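Local coordinates for hypothetical fimbrial assembly protein (PDB 3R4R), which is a putative component of the fimbrium tip, part of the surface filaments that mediate cell adhesion and biofilm formation, at residues 127-133 / 199-204; 144-148 / 203-207. All blocks are in the same frame, centred on the assembly; numbering follows the deposited sequence.

Contact 1 (127-133 / 199-204); sequences YTAKTIA and ASSKIT. With EDO (1,2-ethanediol), chain H.
Ile132 and Ser201 form a single antiparallel hydrogen-bonded pair, which adds short strand 131-132 to strand 191-202 of a small antiparallel sheet. Ile132 N donates to Ser201 O at 2.9 Å, and Ser201 N returns a bond to Ile132 O, both fairly straight. The pair is flanked by the CA-H...O contact of Thr131 CA with Ser201 O.

Ile203 can be followed outward from CB, where the chain forks. Ile203 CG2 lies 3.8 Å from Ile132 CD1, and these two isoleucine side chains cross at about a right angle. Ile203 CG1 sits between the backbone N and the carbonyl carbon (chi1 56°) and rests 3.5 Å from Tyr127 O. The tip, Ile203 CD1, touches Lys130 CB and CG and reaches the edge of the Tyr127 ring, 3.9 Å from Tyr127 CD2. The hydroxyl of that ring bonds to His48 and Arg58.

Beyond this pair the backbones part, and a water fills in. It lies 2.7 Å from both Lys130 O and Tyr127 O, within hydrogen-bonding distance of each, and accepts from Ile203 N at 3.1 Å. On the face of the strands that carries Thr131 and Lys202, Lys202 CE packs 3.4 Å from Thr131 OG1. The chemistry thus changes along the contact: direct backbone bonds at Ile132, then water-mediated links beside an apolar cluster at Ile203.

Contact 2 (144-148 / 203-207); sequences KIGKS and ITIFN. With EDO (1,2-ethanediol), chain I.
Ile145 and Gly146 lie on an extended strand, while Ile203 to Phe206 pass it as an irregular loop. The two directions differ by 64°, and no hydrogen bond joins the segments. The nearest CA atoms, those of Ile145 and Ile203, are 6.8 Å apart, so side chains bridge the space.

Ile145 points toward the loop. Its CG1 stands between the backbone N and the carbonyl carbon (chi1 63°), and this sends CD1 in among loop carbonyls. Ile145 CD1 lies 3.1 Å from Ile205 O and 3.3 Å from Ile203 O, a tight fit. Ile145 CD1 also meets Phe206 CE1 at 3.9 Å.

The Phe206 ring leans back to the strand. Phe206 CE1 approaches Gly146 CA at 3.6 Å. The backbone C of Ile145 and N of Gly146 lie at the ring edge, in its plane. Phe206 CZ meets Lys147 CB at 3.8 Å. Lys147 NZ donates a hydrogen bond to O1 of a 1,2-ethanediol at 2.8 Å. An alanine in place of Phe206 would probably open a gap beside Gly146 and leave Ile145 CD1 and Lys147 CB without their ring partner.

Strand 144-152 runs antiparallel between strands 96-104 and 161-179. Leu101 of the former also touches Phe206. Leu168 of the latter touches both Ile145 and Ile205. The contact therefore lays the loop after strand 191-202 against strand 144-152 and its two neighbours.

Contacts 1 and 2 are centred about 11 Å apart and share Ile203 and Thr204. The chain leaves strand 191-202 through contact 1 and continues as the loop of contact 2. Ile203 serves both: its side chain packs on 127-133, while its carbonyl oxygen meets 144-148. Those two partner segments follow one another in the chain, so a single run, 199-207, touches both in turn. Contact 1 pairs two strands of a small antiparallel sheet; contact 2 sets a loop on strand 144-152, which pairs with other strands. Together they tie the part carrying strand 191-202 to the strands before it. Each has its own 1,2-ethanediol, probably from the crystallisation liquor.

Contact 1 (127-133 / 199-204)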
ATOM      1  N   TYR A 127       9.242 -13.798  -4.902  1.00 43.74           N
ATOM      2  CA  TYR A 127       8.502 -12.648  -4.413  1.00 41.92           C
ATOM      3  C   TYR A 127       8.157 -11.713  -5.543  1.00 48.20           C
ATOM      4  O   TYR A 127       7.100 -11.096  -5.489  1.00 47.80           O
ATOM      5  CB  TYR A 127       9.299 -11.890  -3.345  1.00 42.21           C
ATOM      6  CG  TYR A 127       9.320 -12.568  -1.995  1.00 41.44           C
ATOM      7  CD1 TYR A 127      10.284 -13.525  -1.688  1.00 44.62           C
ATOM      8  CD2 TYR A 127       8.428 -12.197  -0.994  1.00 39.29           C
ATOM      9  CE1 TYR A 127      10.348 -14.105  -0.424  1.00 44.41           C
ATOM     10  CE2 TYR A 127       8.499 -12.754   0.280  1.00 39.46           C
ATOM     11  CZ  TYR A 127       9.458 -13.711   0.558  1.00 43.91           C
ATOM     12  OH  TYR A 127       9.492 -14.322   1.784  1.00 42.98           O
ATOM     13  N   THR A 128       9.041 -11.593  -6.573  1.00 47.40           N
ATOM     14  CA  THR A 128       8.783 -10.711  -7.721  1.00 48.17           C
ATOM     15  C   THR A 128       7.632 -11.267  -8.590  1.00 48.81           C
ATOM     16  O   THR A 128       6.912 -10.481  -9.207  1.00 48.68           O
ATOM     17  CB  THR A 128      10.035 -10.493  -8.561  1.00 55.52           C
ATOM     18  OG1 THR A 128      10.613 -11.767  -8.860  1.00 62.11           O
ATOM     19  CG2 THR A 128      11.056  -9.595  -7.859  1.00 50.13           C
ATOM     20  N   ALA A 129       7.458 -12.598  -8.625  1.00 43.99           N
ATOM     21  CA  ALA A 129       6.389 -13.242  -9.389  1.00 44.98           C
ATOM     22  C   ALA A 129       5.063 -13.275  -8.596  1.00 50.22           C
ATOM     23  O   ALA A 129       3.992 -13.392  -9.210  1.00 52.17           O
ATOM     24  CB  ALA A 129       6.799 -14.660  -9.768  1.00 46.83           C
ATOM     25  N   LYS A 130       5.134 -13.160  -7.245  1.00 43.77           N
ATOM     26  CA  LYS A 130       3.982 -13.249  -6.342  1.00 41.92           C
ATOM     27  C   LYS A 130       2.960 -12.124  -6.586  1.00 48.65           C
ATOM     28  O   LYS A 130       3.305 -10.940  -6.708  1.00 49.60           O
ATOM     29  CB  LYS A 130       4.418 -13.217  -4.853  1.00 41.03           C
ATOM     30  CG  LYS A 130       3.288 -13.436  -3.823  1.00 42.71           C
ATOM     31  CD  LYS A 130       2.612 -14.817  -3.940  1.00 46.03           C
ATOM     32  CE  LYS A 130       1.453 -14.998  -2.997  1.00 44.09           C
ATOM     33  NZ  LYS A 130       0.902 -16.366  -3.123  1.00 50.51           N
ATOM     34  N   THR A 131       1.691 -12.548  -6.631  1.00 45.21           N
ATOM     35  CA  THR A 131       0.488 -11.750  -6.761  1.00 45.14           C
ATOM     36  C   THR A 131      -0.440 -12.112  -5.616  1.00 45.70           C
ATOM     37  O   THR A 131      -0.731 -13.304  -5.418  1.00 44.04           O
ATOM     38  CB  THR A 131      -0.185 -11.941  -8.142  1.00 61.11           C
ATOM     39  OG1 THR A 131       0.684 -11.474  -9.170  1.00 69.08           O
ATOM     40  CG2 THR A 131      -1.531 -11.213  -8.259  1.00 58.46           C
ATOM     41  N   ILE A 132      -0.882 -11.080  -4.863  1.00 39.25           N
ATOM     42  CA  ILE A 132      -1.864 -11.225  -3.802  1.00 38.95           C
ATOM     43  C   ILE A 132      -3.189 -10.722  -4.379  1.00 44.33           C
ATOM     44  O   ILE A 132      -3.180  -9.750  -5.136  1.00 43.66           O
ATOM     45  CB  ILE A 132      -1.466 -10.538  -2.450  1.00 41.29           C
ATOM     46  CG1 ILE A 132      -1.298  -8.990  -2.581  1.00 40.60           C
ATOM     47  CG2 ILE A 132      -0.236 -11.239  -1.829  1.00 41.77           C
ATOM     48  CD1 ILE A 132      -0.927  -8.247  -1.349  1.00 39.39           C
ATOM     49  N   ALA A 133      -4.307 -11.419  -4.073  1.00 43.01           N
ATOM     50  CA  ALA A 133      -5.645 -11.109  -4.606  1.00 43.24           C
ATOM     51  C   ALA A 133      -6.624 -10.662  -3.504  1.00 46.02           C
ATOM     52  O   ALA A 133      -7.845 -10.722  -3.707  1.00 44.22           O
ATOM     53  CB  ALA A 133      -6.208 -12.327  -5.325  1.00 45.61           C
ATOM     54  N   ALA A 199      -8.426  -5.529  -7.069  1.00 35.31           N
ATOM     55  CA  ALA A 199      -8.227  -6.348  -5.865  1.00 32.30           C
ATOM     56  C   ALA A 199      -6.916  -7.169  -5.917  1.00 35.95           C
ATOM     57  O   ALA A 199      -6.567  -7.765  -4.920  1.00 36.03           O
ATOM     58  CB  ALA A 199      -9.405  -7.290  -5.687  1.00 33.43           C
ATOM     59  N   SER A 200      -6.183  -7.174  -7.032  1.00 34.54           N
ATOM     60  CA  SER A 200      -4.920  -7.934  -7.158  1.00 34.08           C
ATOM     61  C   SER A 200      -3.681  -7.018  -7.303  1.00 39.37           C
ATOM     62  O   SER A 200      -3.770  -5.912  -7.847  1.00 38.86           O
ATOM     63  CB  SER A 200      -4.979  -8.873  -8.347  1.00 36.39           C
ATOM     64  OG  SER A 200      -5.874  -9.935  -8.056  1.00 42.96           O
ATOM     65  N   SER A 201      -2.521  -7.471  -6.770  1.00 37.28           N
ATOM     66  CA  SER A 201      -1.297  -6.667  -6.848  1.00 37.07           C
ATOM     67  C   SER A 201      -0.044  -7.485  -6.712  1.00 42.50           C
ATOM     68  O   SER A 201      -0.053  -8.564  -6.107  1.00 42.37           O
ATOM     69  CB  SER A 201      -1.274  -5.598  -5.754  1.00 38.18           C
ATOM     70  OG  SER A 201      -0.164  -4.721  -5.871  1.00 43.26           O
ATOM     71  N   LYS A 202       1.056  -6.929  -7.271  1.00 39.81           N
ATOM     72  CA  LYS A 202       2.441  -7.383  -7.125  1.00 39.22           C
ATOM     73  C   LYS A 202       2.953  -6.776  -5.794  1.00 42.52           C
ATOM     74  O   LYS A 202       2.422  -5.754  -5.351  1.00 41.99           O
ATOM     75  CB  LYS A 202       3.267  -6.989  -8.359  1.00 41.80           C
ATOM     76  CG  LYS A 202       2.871  -7.714  -9.650  1.00 50.51           C
ATOM     77  CD  LYS A 202       3.418  -9.180  -9.745  1.00 59.81           C
ATOM     78  CE  LYS A 202       3.006  -9.902 -11.006  1.00 71.10           C
ATOM     79  NZ  LYS A 202       3.477  -9.219 -12.249  1.00 92.80           N
ATOM     80  N   ILE A 203       3.938  -7.390  -5.149  1.00 38.76           N
ATOM     81  CA  ILE A 203       4.402  -6.959  -3.817  1.00 36.82           C
ATOM     82  C   ILE A 203       5.878  -6.501  -3.802  1.00 40.42           C
ATOM     83  O   ILE A 203       6.467  -6.412  -2.717  1.00 39.88           O
ATOM     84  CB  ILE A 203       4.234  -8.136  -2.792  1.00 38.39           C
ATOM     85  CG1 ILE A 203       4.992  -9.425  -3.276  1.00 38.76           C
ATOM     86  CG2 ILE A 203       2.741  -8.409  -2.501  1.00 37.44           C
ATOM     87  CD1 ILE A 203       5.182 -10.511  -2.252  1.00 38.68           C
ATOM     88  N   THR A 204       6.477  -6.234  -4.964  1.00 38.46           N
ATOM     89  CA  THR A 204       7.894  -5.859  -5.041  1.00 40.22           C
ATOM     90  C   THR A 204       8.075  -4.501  -5.739  1.00 48.13           C
ATOM     91  O   THR A 204       9.184  -4.177  -6.199  1.00 51.64           O
ATOM     92  CB  THR A 204       8.673  -6.955  -5.793  1.00 44.46           C
ATOM     93  OG1 THR A 204       8.139  -7.163  -7.114  1.00 52.86           O
ATOM     94  CG2 THR A 204       8.831  -8.233  -5.005  1.00 35.83           C
TER
HETATM   95  C1  EDO H 325      -2.688 -14.829  -1.444  1.00 48.24           C
HETATM   96  O1  EDO H 325      -2.260 -15.373  -2.710  1.00 52.92           O
HETATM   97  C2  EDO H 325      -3.686 -13.684  -1.598  1.00 44.17           C
HETATM   98  O2  EDO H 325      -4.933 -14.108  -2.185  1.00 53.81           O
HETATM   99  O   HOH W   1       5.526  -9.405  -6.886  1.00 40.05           O

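Contact 2 (144-148 / 203-207)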
ATOM      1  N   LYS A 144       1.053  -2.793   3.235  1.00 29.34           N
ATOM      2  CA  LYS A 144       2.222  -1.919   3.087  1.00 28.54           C
ATOM      3  C   LYS A 144       3.443  -2.776   2.768  1.00 32.83           C
ATOM      4  O   LYS A 144       3.511  -3.925   3.206  1.00 30.49           O
ATOM      5  CB  LYS A 144       2.468  -1.047   4.331  1.00 31.76           C
ATOM      6  CG  LYS A 144       1.310  -0.147   4.767  1.00 37.88           C
ATOM      7  CD  LYS A 144       0.806  -0.585   6.140  1.00 44.48           C
ATOM      8  CE  LYS A 144      -0.285   0.304   6.721  1.00 40.95           C
ATOM      9  NZ  LYS A 144      -1.575   0.211   5.976  1.00 30.53           N
ATOM     10  N   ILE A 145       4.379  -2.258   1.963  1.00 31.41           N
ATOM     11  CA  ILE A 145       5.577  -3.028   1.597  1.00 32.54           C
ATOM     12  C   ILE A 145       6.818  -2.090   1.627  1.00 38.72           C
ATOM     13  O   ILE A 145       6.710  -0.910   1.343  1.00 38.56           O
ATOM     14  CB  ILE A 145       5.438  -3.756   0.204  1.00 35.00           C
ATOM     15  CG1 ILE A 145       5.255  -2.746  -0.969  1.00 35.53           C
ATOM     16  CG2 ILE A 145       4.317  -4.829   0.197  1.00 32.67           C
ATOM     17  CD1 ILE A 145       5.370  -3.375  -2.348  1.00 30.69           C
ATOM     18  N   GLY A 146       7.971  -2.643   1.978  1.00 37.19           N
ATOM     19  CA  GLY A 146       9.225  -1.901   2.034  1.00 39.09           C
ATOM     20  C   GLY A 146      10.442  -2.791   1.901  1.00 42.16           C
ATOM     21  O   GLY A 146      10.361  -3.980   2.188  1.00 40.43           O
ATOM     22  N   LYS A 147      11.585  -2.218   1.478  1.00 43.07           N
ATOM     23  CA  LYS A 147      12.853  -2.959   1.340  1.00 45.70           C
ATOM     24  C   LYS A 147      14.057  -2.078   1.742  1.00 52.68           C
ATOM     25  O   LYS A 147      14.122  -0.905   1.364  1.00 52.67           O
ATOM     26  CB  LYS A 147      13.047  -3.490  -0.095  1.00 47.98           C
ATOM     27  CG  LYS A 147      14.099  -4.599  -0.207  1.00 55.56           C
ATOM     28  CD  LYS A 147      14.286  -5.160  -1.634  1.00 65.53           C
ATOM     29  CE  LYS A 147      15.106  -4.323  -2.605  1.00 88.28           C
ATOM     30  NZ  LYS A 147      14.534  -2.973  -2.881  1.00106.03           N
ATOM     31  N   SER A 148      15.010  -2.656   2.504  1.00 51.36           N
ATOM     32  CA  SER A 148      16.228  -1.957   2.932  1.00 54.38           C
ATOM     33  C   SER A 148      17.449  -2.882   2.882  1.00 58.92           C
ATOM     34  O   SER A 148      17.345  -4.073   3.163  1.00 54.89           O
ATOM     35  CB  SER A 148      16.074  -1.386   4.339  1.00 58.75           C
ATOM     36  OG  SER A 148      15.040  -0.417   4.387  1.00 72.84           O
ATOM     37  N   ILE A 203       3.938  -7.390  -5.149  1.00 38.76           N
ATOM     38  CA  ILE A 203       4.402  -6.959  -3.817  1.00 36.82           C
ATOM     39  C   ILE A 203       5.878  -6.501  -3.802  1.00 40.42           C
ATOM     40  O   ILE A 203       6.467  -6.412  -2.717  1.00 39.88           O
ATOM     41  CB  ILE A 203       4.234  -8.136  -2.792  1.00 38.39           C
ATOM     42  CG1 ILE A 203       4.992  -9.425  -3.276  1.00 38.76           C
ATOM     43  CG2 ILE A 203       2.741  -8.409  -2.501  1.00 37.44           C
ATOM     44  CD1 ILE A 203       5.182 -10.511  -2.252  1.00 38.68           C
ATOM     45  N   THR A 204       6.477  -6.234  -4.964  1.00 38.46           N
ATOM     46  CA  THR A 204       7.894  -5.859  -5.041  1.00 40.22           C
ATOM     47  C   THR A 204       8.075  -4.501  -5.739  1.00 48.13           C
ATOM     48  O   THR A 204       9.184  -4.177  -6.199  1.00 51.64           O
ATOM     49  CB  THR A 204       8.673  -6.955  -5.793  1.00 44.46           C
ATOM     50  OG1 THR A 204       8.139  -7.163  -7.114  1.00 52.86           O
ATOM     51  CG2 THR A 204       8.831  -8.233  -5.005  1.00 35.83           C
ATOM     52  N   ILE A 205       6.974  -3.721  -5.828  1.00 43.22           N
ATOM     53  CA  ILE A 205       6.877  -2.442  -6.525  1.00 43.20           C
ATOM     54  C   ILE A 205       6.830  -1.332  -5.469  1.00 47.87           C
ATOM     55  O   ILE A 205       5.973  -1.340  -4.590  1.00 44.43           O
ATOM     56  CB  ILE A 205       5.653  -2.454  -7.488  1.00 44.90           C
ATOM     57  CG1 ILE A 205       4.384  -2.990  -6.774  1.00 42.32           C
ATOM     58  CG2 ILE A 205       6.008  -3.362  -8.702  1.00 43.85           C
ATOM     59  CD1 ILE A 205       3.138  -2.897  -7.506  1.00 50.04           C
ATOM     60  N   PHE A 206       7.801  -0.403  -5.533  1.00 48.29           N
ATOM     61  CA  PHE A 206       7.950   0.609  -4.489  1.00 48.60           C
ATOM     62  C   PHE A 206       7.930   2.088  -4.986  1.00 53.29           C
ATOM     63  O   PHE A 206       8.201   2.977  -4.171  1.00 52.40           O
ATOM     64  CB  PHE A 206       9.308   0.374  -3.793  1.00 51.32           C
ATOM     65  CG  PHE A 206       9.503  -1.022  -3.252  1.00 51.25           C
ATOM     66  CD1 PHE A 206       8.970  -1.390  -2.024  1.00 50.94           C
ATOM     67  CD2 PHE A 206      10.266  -1.960  -3.950  1.00 54.22           C
ATOM     68  CE1 PHE A 206       9.157  -2.682  -1.524  1.00 50.01           C
ATOM     69  CE2 PHE A 206      10.464  -3.243  -3.435  1.00 54.60           C
ATOM     70  CZ  PHE A 206       9.897  -3.596  -2.236  1.00 50.17           C
ATOM     71  N   ASN A 207       7.606   2.364  -6.265  1.00 51.65           N
ATOM     72  CA  ASN A 207       7.642   3.753  -6.734  1.00 54.94           C
ATOM     73  C   ASN A 207       6.291   4.406  -6.506  1.00 58.18           C
ATOM     74  O   ASN A 207       5.318   4.074  -7.176  1.00 58.30           O
ATOM     75  CB  ASN A 207       8.059   3.859  -8.204  1.00 58.76           C
ATOM     76  CG  ASN A 207       8.334   5.275  -8.682  1.00 90.78           C
ATOM     77  OD1 ASN A 207       8.249   6.264  -7.931  1.00 86.87           O
ATOM     78  ND2 ASN A 207       8.732   5.394  -9.939  1.00 82.24           N
TER
HETATM   79  C1  EDO I 326      14.404  -2.817  -6.352  1.00 77.22           C
HETATM   80  O1  EDO I 326      13.462  -3.361  -5.424  1.00 78.12           O
HETATM   81  C2  EDO I 326      15.662  -3.682  -6.375  1.00 75.41           C
HETATM   82  O2  EDO I 326      16.606  -3.117  -7.295  1.00 77.23           O